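Local structure of MIPZ (Caulobacter crescentus, 2XJ9) at residues Q249-A252 with A253-E256; R219-V222 with I223-E226; S157-S160 with L161-E165. The protein is an ATPase of the P-loop NTPase clan that positions the bacterial division plane, with dimerisation and nucleoid binding driving formation of its inhibitory gradient. The protein carries 1 engineered substitution. All coordinates share one frame; numbering follows the deposited sequence.

Contact 1. Residues Q249-A252 with A253-E256; sequences QHLA and ARQE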
# COMPACT_ATOMS: atom_id res chain seq x y z
N GLN A 249 9.97 0.08 23.81
CA GLN A 249 9.98 -0.35 22.41
C GLN A 249 11.28 -0.02 21.62
O GLN A 249 11.66 -0.77 20.72
CB GLN A 249 8.77 0.23 21.66
CG GLN A 249 7.41 -0.03 22.30
CD GLN A 249 6.52 -1.04 21.54
OE1 GLN A 249 5.56 -1.57 22.11
NE2 GLN A 249 6.84 -1.31 20.27
N HIS A 250 11.95 1.08 21.94
CA HIS A 250 13.10 1.50 21.16
C HIS A 250 14.15 0.41 21.06
O HIS A 250 14.71 0.18 19.98
CB HIS A 250 13.73 2.76 21.75
CG HIS A 250 12.82 3.94 21.75
ND1 HIS A 250 11.49 3.85 21.39
CD2 HIS A 250 13.03 5.24 22.07
CE1 HIS A 250 10.93 5.04 21.48
NE2 HIS A 250 11.84 5.90 21.90
N LEU A 251 14.43 -0.27 22.16
CA LEU A 251 15.49 -1.25 22.17
C LEU A 251 15.15 -2.45 21.31
O LEU A 251 15.98 -2.92 20.55
CB LEU A 251 15.82 -1.68 23.61
CG LEU A 251 16.27 -0.53 24.52
CD1 LEU A 251 16.71 -1.07 25.88
CD2 LEU A 251 17.37 0.32 23.87
N ALA A 252 13.92 -2.95 21.41
CA ALA A 252 13.51 -4.05 20.56
C ALA A 252 13.63 -3.66 19.09
O ALA A 252 13.97 -4.48 18.23
CB ALA A 252 12.11 -4.47 20.87
N ALA A 253 13.35 -2.39 18.81
CA ALA A 253 13.35 -1.87 17.44
C ALA A 253 14.75 -1.83 16.82
O ALA A 253 14.96 -2.34 15.70
CB ALA A 253 12.70 -0.48 17.40
N ARG A 254 15.69 -1.21 17.52
CA ARG A 254 17.03 -1.10 16.98
C ARG A 254 17.61 -2.50 16.88
O ARG A 254 18.49 -2.77 16.05
CB ARG A 254 17.88 -0.19 17.85
CG ARG A 254 18.46 -0.85 19.07
CD ARG A 254 18.90 0.19 20.08
NE ARG A 254 19.41 1.35 19.40
CZ ARG A 254 19.00 2.61 19.38
NH1 ARG A 254 19.71 3.40 18.59
NH2 ARG A 254 17.99 3.12 20.08
N GLN A 255 17.10 -3.39 17.73
CA GLN A 255 17.41 -4.82 17.63
C GLN A 255 17.05 -5.41 16.27
O GLN A 255 17.93 -5.86 15.55
CB GLN A 255 16.72 -5.60 18.74
CG GLN A 255 17.59 -5.84 19.95
CD GLN A 255 18.91 -6.51 19.57
OE1 GLN A 255 19.78 -6.71 20.42
NE2 GLN A 255 19.06 -6.85 18.29
N GLU A 256 15.76 -5.40 15.92
CA GLU A 256 15.26 -5.92 14.65
C GLU A 256 15.96 -5.33 13.46
O GLU A 256 16.25 -6.02 12.48
CB GLU A 256 13.80 -5.58 14.48
CG GLU A 256 12.89 -6.28 15.42
CD GLU A 256 11.50 -5.75 15.30
OE1 GLU A 256 11.35 -4.68 14.66
OE2 GLU A 256 10.57 -6.39 15.82

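Contact 2. Residues R219-V222 with I223-E226; sequences RDRV and IYRE. With AGS (phosphothiophosphoric acid-adenylate ester), chain D.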
# COMPACT_ATOMS: atom_id res chain seq x y z
N ARG A 219 8.20 -5.60 13.24
CA ARG A 219 6.89 -5.70 13.84
C ARG A 219 6.23 -4.36 13.75
O ARG A 219 6.91 -3.35 13.62
CB ARG A 219 6.99 -6.16 15.28
CG ARG A 219 7.56 -7.55 15.41
CD ARG A 219 7.22 -8.16 16.75
NE ARG A 219 5.90 -7.73 17.21
CZ ARG A 219 5.22 -8.33 18.19
NH1 ARG A 219 4.03 -7.87 18.55
NH2 ARG A 219 5.74 -9.38 18.82
N ASP A 220 4.91 -4.35 13.79
CA ASP A 220 4.15 -3.12 13.79
C ASP A 220 4.59 -2.27 14.98
O ASP A 220 4.54 -2.72 16.12
CB ASP A 220 2.65 -3.48 13.85
CG ASP A 220 1.75 -2.34 13.44
OD1 ASP A 220 2.25 -1.30 12.96
OD2 ASP A 220 0.51 -2.49 13.60
N ARG A 221 5.06 -1.06 14.74
CA ARG A 221 5.62 -0.25 15.81
C ARG A 221 5.51 1.22 15.51
O ARG A 221 6.10 1.70 14.55
CB ARG A 221 7.08 -0.58 15.99
CG ARG A 221 7.32 -1.90 16.64
CD ARG A 221 8.54 -1.81 17.53
NE ARG A 221 8.64 -2.97 18.41
CZ ARG A 221 9.26 -4.09 18.07
NH1 ARG A 221 9.83 -4.18 16.88
NH2 ARG A 221 9.32 -5.10 18.92
N VAL A 222 4.80 1.94 16.36
CA VAL A 222 4.65 3.37 16.22
C VAL A 222 5.94 4.12 15.85
O VAL A 222 5.90 5.08 15.10
CB VAL A 222 4.14 3.98 17.55
CG1 VAL A 222 3.37 5.27 17.28
CG2 VAL A 222 3.28 2.97 18.29
N ILE A 223 7.06 3.67 16.41
CA ILE A 223 8.33 4.36 16.25
C ILE A 223 8.83 4.26 14.81
O ILE A 223 9.69 5.06 14.37
CB ILE A 223 9.40 3.83 17.26
CG1 ILE A 223 10.66 4.69 17.22
CG2 ILE A 223 9.73 2.38 16.98
CD1 ILE A 223 10.43 6.12 17.64
N TYR A 224 8.29 3.31 14.06
CA TYR A 224 8.67 3.14 12.65
C TYR A 224 7.93 4.12 11.75
O TYR A 224 8.16 4.15 10.53
CB TYR A 224 8.39 1.73 12.19
CG TYR A 224 9.36 0.67 12.68
CD1 TYR A 224 10.69 0.99 12.96
CD2 TYR A 224 8.96 -0.64 12.89
CE1 TYR A 224 11.57 0.03 13.42
CE2 TYR A 224 9.83 -1.59 13.34
CZ TYR A 224 11.14 -1.25 13.60
OH TYR A 224 12.01 -2.20 14.04
N ARG A 225 7.04 4.91 12.33
CA ARG A 225 6.08 5.63 11.52
C ARG A 225 5.85 7.00 12.09
O ARG A 225 5.36 7.89 11.42
CB ARG A 225 4.76 4.87 11.51
CG ARG A 225 3.63 5.68 12.02
CD ARG A 225 2.32 5.00 11.85
NE ARG A 225 2.10 3.94 12.76
CZ ARG A 225 1.51 2.77 12.56
NH1 ARG A 225 1.43 2.01 13.63
NH2 ARG A 225 1.04 2.35 11.39
N GLU A 226 6.23 7.14 13.35
CA GLU A 226 5.85 8.27 14.18
C GLU A 226 6.72 9.50 13.91
O GLU A 226 6.29 10.62 14.15
CB GLU A 226 5.95 7.87 15.64
CG GLU A 226 5.61 8.97 16.61
CD GLU A 226 5.87 8.58 18.06
OE1 GLU A 226 6.87 7.86 18.30
OE2 GLU A 226 5.08 8.99 18.94
PG AGS D . 3.30 2.30 -1.42
S1G AGS D . 2.73 1.32 -2.45
O2G AGS D . 2.39 3.43 -1.01
O3G AGS D . 4.69 2.82 -1.71
PB AGS D . 4.92 1.23 0.70
O1B AGS D . 5.35 -0.18 0.34
O2B AGS D . 5.76 2.46 0.50
O3B AGS D . 3.51 1.44 -0.06
PA AGS D . 4.92 2.12 3.41
O1A AGS D . 6.40 2.00 3.66
O2A AGS D . 4.32 3.45 3.17
O3A AGS D . 4.48 1.14 2.23
O5' AGS D . 4.12 1.39 4.59
C5' AGS D . 2.71 1.34 4.56
C4' AGS D . 2.12 1.97 5.83
O4' AGS D . 2.58 1.17 6.89
C3' AGS D . 2.62 3.37 6.17
O3' AGS D . 1.60 4.06 6.86
C2' AGS D . 3.76 3.20 7.15
O2' AGS D . 3.79 4.36 8.01
C1' AGS D . 3.34 1.92 7.84
N9 AGS D . 4.34 0.91 8.24
C8 AGS D . 5.08 0.14 7.40
N7 AGS D . 5.86 -0.73 8.09
C5 AGS D . 5.60 -0.53 9.39
C6 AGS D . 6.06 -1.10 10.65
N6 AGS D . 6.98 -2.08 10.63
N1 AGS D . 5.52 -0.61 11.79
C2 AGS D . 4.61 0.37 11.81
N3 AGS D . 4.14 0.94 10.71
C4 AGS D . 4.59 0.54 9.50

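Contact 3. Residues S157-S160 with L161-E165; sequences SLYS and LTVWE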
# COMPACT_ATOMS: atom_id res chain seq x y z
N SER A 157 3.96 -15.56 -9.56
CA SER A 157 2.98 -14.54 -9.87
C SER A 157 3.60 -13.19 -10.22
O SER A 157 4.80 -12.98 -10.06
CB SER A 157 2.01 -14.37 -8.70
OG SER A 157 1.03 -13.41 -9.02
N LEU A 158 2.74 -12.27 -10.67
CA LEU A 158 3.14 -11.01 -11.29
C LEU A 158 4.49 -10.41 -10.88
O LEU A 158 5.28 -10.02 -11.74
CB LEU A 158 2.05 -9.96 -11.10
CG LEU A 158 1.25 -9.52 -12.33
CD1 LEU A 158 1.06 -10.66 -13.32
CD2 LEU A 158 -0.10 -8.96 -11.89
N TYR A 159 4.74 -10.30 -9.58
CA TYR A 159 5.93 -9.60 -9.13
C TYR A 159 7.14 -10.51 -9.11
O TYR A 159 8.27 -10.05 -9.32
CB TYR A 159 5.72 -8.99 -7.75
CG TYR A 159 6.96 -8.33 -7.24
CD1 TYR A 159 7.40 -7.15 -7.79
CD2 TYR A 159 7.70 -8.88 -6.23
CE1 TYR A 159 8.55 -6.53 -7.34
CE2 TYR A 159 8.85 -8.27 -5.76
CZ TYR A 159 9.28 -7.09 -6.33
OH TYR A 159 10.43 -6.47 -5.88
N SER A 160 6.92 -11.79 -8.84
CA SER A 160 7.99 -12.77 -8.94
C SER A 160 8.61 -12.64 -10.30
O SER A 160 9.82 -12.55 -10.41
CB SER A 160 7.46 -14.19 -8.79
OG SER A 160 7.41 -14.55 -7.43
N LEU A 161 7.76 -12.60 -11.33
CA LEU A 161 8.24 -12.46 -12.71
C LEU A 161 9.02 -11.16 -12.94
O LEU A 161 10.03 -11.15 -13.62
CB LEU A 161 7.09 -12.56 -13.72
CG LEU A 161 6.18 -13.78 -13.59
CD1 LEU A 161 5.00 -13.69 -14.55
CD2 LEU A 161 7.00 -15.05 -13.82
N THR A 162 8.54 -10.06 -12.36
CA THR A 162 9.26 -8.80 -12.48
C THR A 162 10.73 -8.92 -12.05
O THR A 162 11.61 -8.31 -12.65
CB THR A 162 8.56 -7.67 -11.72
OG1 THR A 162 7.37 -7.29 -12.43
CG2 THR A 162 9.48 -6.47 -11.53
N VAL A 163 11.00 -9.68 -11.00
CA VAL A 163 12.37 -9.82 -10.52
C VAL A 163 13.12 -10.86 -11.35
O VAL A 163 14.33 -10.74 -11.57
CB VAL A 163 12.40 -10.25 -9.06
CG1 VAL A 163 13.82 -10.36 -8.58
CG2 VAL A 163 11.63 -9.26 -8.22
N TRP A 164 12.39 -11.88 -11.79
CA TRP A 164 12.94 -12.96 -12.57
C TRP A 164 13.43 -12.42 -13.92
O TRP A 164 14.35 -12.98 -14.52
CB TRP A 164 11.85 -14.02 -12.79
CG TRP A 164 12.35 -15.43 -12.74
CD1 TRP A 164 12.53 -16.20 -11.63
CD2 TRP A 164 12.73 -16.24 -13.86
NE1 TRP A 164 13.00 -17.44 -11.98
CE2 TRP A 164 13.14 -17.49 -13.35
CE3 TRP A 164 12.78 -16.03 -15.24
CZ2 TRP A 164 13.58 -18.53 -14.17
CZ3 TRP A 164 13.22 -17.06 -16.06
CH2 TRP A 164 13.61 -18.30 -15.52
N GLU A 165 12.81 -11.34 -14.39
CA GLU A 165 13.21 -10.73 -15.66
C GLU A 165 14.29 -9.68 -15.42
O GLU A 165 15.09 -9.37 -16.30
CB GLU A 165 12.00 -10.11 -16.37
CG GLU A 165 12.23 -9.68 -17.83
CD GLU A 165 12.03 -10.81 -18.85
OE1 GLU A 165 12.46 -10.64 -20.02
OE2 GLU A 165 11.44 -11.85 -18.48

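Contact 1. Residues Q249-A252 with A253-E256
From Gln-249 to Glu-256 the chain makes an unbroken run of alpha-helical i to i+4 hydrogen bonds, starting with Ala-253 N to Gln-249 O at 3.0 Å. Arg-254 N reaches His-250 O at the same 3.0 Å, and Gln-255 to Leu-251 and Glu-256 to Ala-252 carry the pattern on.

On one flank Leu-251 and Arg-254 run side by side in the same direction, and Leu-251 CD2 meets Arg-254 CD at 4.1 Å. Here the arginine acts through its methylene chain: with CG between the backbone N and the carbonyl carbon (chi1 81°), that chain also leans over the previous turn, Arg-254 CG lying 3.6 Å from Leu-251 O. Leucine suits this exposed flank by giving those methylenes an apolar neighbour. Ala-253 is buried, and its small methyl lies against the previous turn, Ala-253 CB 3.3 Å from His-250 O.

Glu-256 leaves the helix in an extended chain, its CG passing Ala-252 O at 3.5 Å on its way. Its carboxylate finds its partners elsewhere in the chain, a salt bridge to Arg-221 and a hydrogen bond to Tyr-224. Within the helix the side chains thus add mainly apolar and methylene contact, while the four i to i+4 bonds pair the backbone groups of the two turns; the carboxylate is left to tie this turn of helix 249-263 to the neighbouring nucleotide-binding loop, and its charge is probably balanced there by the arginine.

Contact 2. Residues R219-V222 with I223-E226
Arg-221 and Tyr-224 form the close-packed half of this turn: Arg-221 CB rests 3.6 Å from Tyr-224 CD2, the two side chains running the same way with guanidinium and ring planes 77° apart. Tyr-224 N donates to Arg-221 O at 2.8 Å and closes the turn. Tyr-224 CG stands anti to its carbonyl carbon (chi1 -75°), which sets the ring edge at Arg-219 O; Tyr-224 CE2 lies 3.4 Å from Arg-219 O. A large ring with a polar end suits this buried place, since its hydroxyl reaches Glu-256, which also pairs with Arg-221.

The other half packs less closely within the turn itself, its side chains meeting through one long salt bridge, Asp-220 OD1 to Arg-225 NH1 at 3.5 Å, while nucleotide and second subunit cover it. Arg-225, its chain bent at chi3, places one guanidinium face over adenine N3, toward the rim of the group, and pairs with Glu-192 of the second subunit. With a leucine in its place, Asp-220 and that glutamate would probably be left without this positive mate, and N3 would lose the guanidinium beside it. On the more open side, partly exposed Arg-219 turns from the turn and lies against Glu-256 of helix 249-263.

Between the halves the backbone reads the adenine: N6 of AGS donates to Arg-219 O at 3.2 Å, and Arg-221 N donates to N1 of AGS at 3.0 Å. Such a carbonyl and amide pair along the Watson-Crick edge is a familiar way of recognising adenine, here in the nucleotide pocket of a dimeric P-loop ATPase whose second subunit adds Lys-13.

Contact 3. Residues S157-S160 with L161-E165
Tyr-159 and Val-163 are brought together by their first torsions: Tyr-159 CG stands anti to the backbone N (chi1 177°), while Val-163 CG1 does likewise and leaves CG2 beside its own N, turned to the tyrosine. They are an i, i+4 pair in the opening turns of helix 158-168, which packs against strand 180-186 of the parallel sheet in this P-loop fold. Trp-181 of that strand touches both side chains.

The backbone supplies the spacing. Leu-161 N takes up Ser-157 O at 3.2 Å, Val-163 N binds Tyr-159 O at the same length, and Trp-164 N meets Ser-160 O at 3.0 Å. Only the bond from Thr-162 N to Leu-158 O in this series is weak.

Serines fit this buried approach to the helix and its first turn because their small hydroxyls can serve nearby backbone: Ser-157 OG bonds to Asp-141 O and Ser-160 OG to Leu-143 O. Tyrosine suits its site by combining a broad apolar face with a polar end, its hydroxyl being engaged with His-123 and Thr-131. Thr-162 approaches the same ring obliquely, Thr-162 CB lying 4.1 Å from Tyr-159 CD1, so that two beta-branched residues border the tyrosine. Leu-158, on a different face of the turn, packs on Arg-44 of the second subunit.

The valine completes the arrangement with a CH-pi contact over one face of the Tyr-159 ring, Val-163 CG2 standing 4.1 Å from the centroid and 27° off the normal. The methyl is displaced toward the hydroxyl end, Val-163 CG2 touching Tyr-159 CZ at 3.7 Å.

Along the chain contact 3 comes first, then contact 2, then contact 1, all in the P-loop ATPase domain. Contacts 1 and 2 are neighbours, their centres about 10 Å apart: the loop after strand 213-215, at one edge of the seven-stranded parallel sheet, leads on to helix 249-263, which backs it. Contact 3 belongs to helix 158-168 on the opposite side of the chain's centre, its centre about 29 Å from that of contact 2 and 32 Å from that of contact 1. The loop thus forms part of the adenine end of the nucleotide site, with helix 249-263 behind it, whereas residues 157-165 pack separately against strand 180-186. Contact 2 faces the second subunit with four residues, contact 3 with Leu-158 alone.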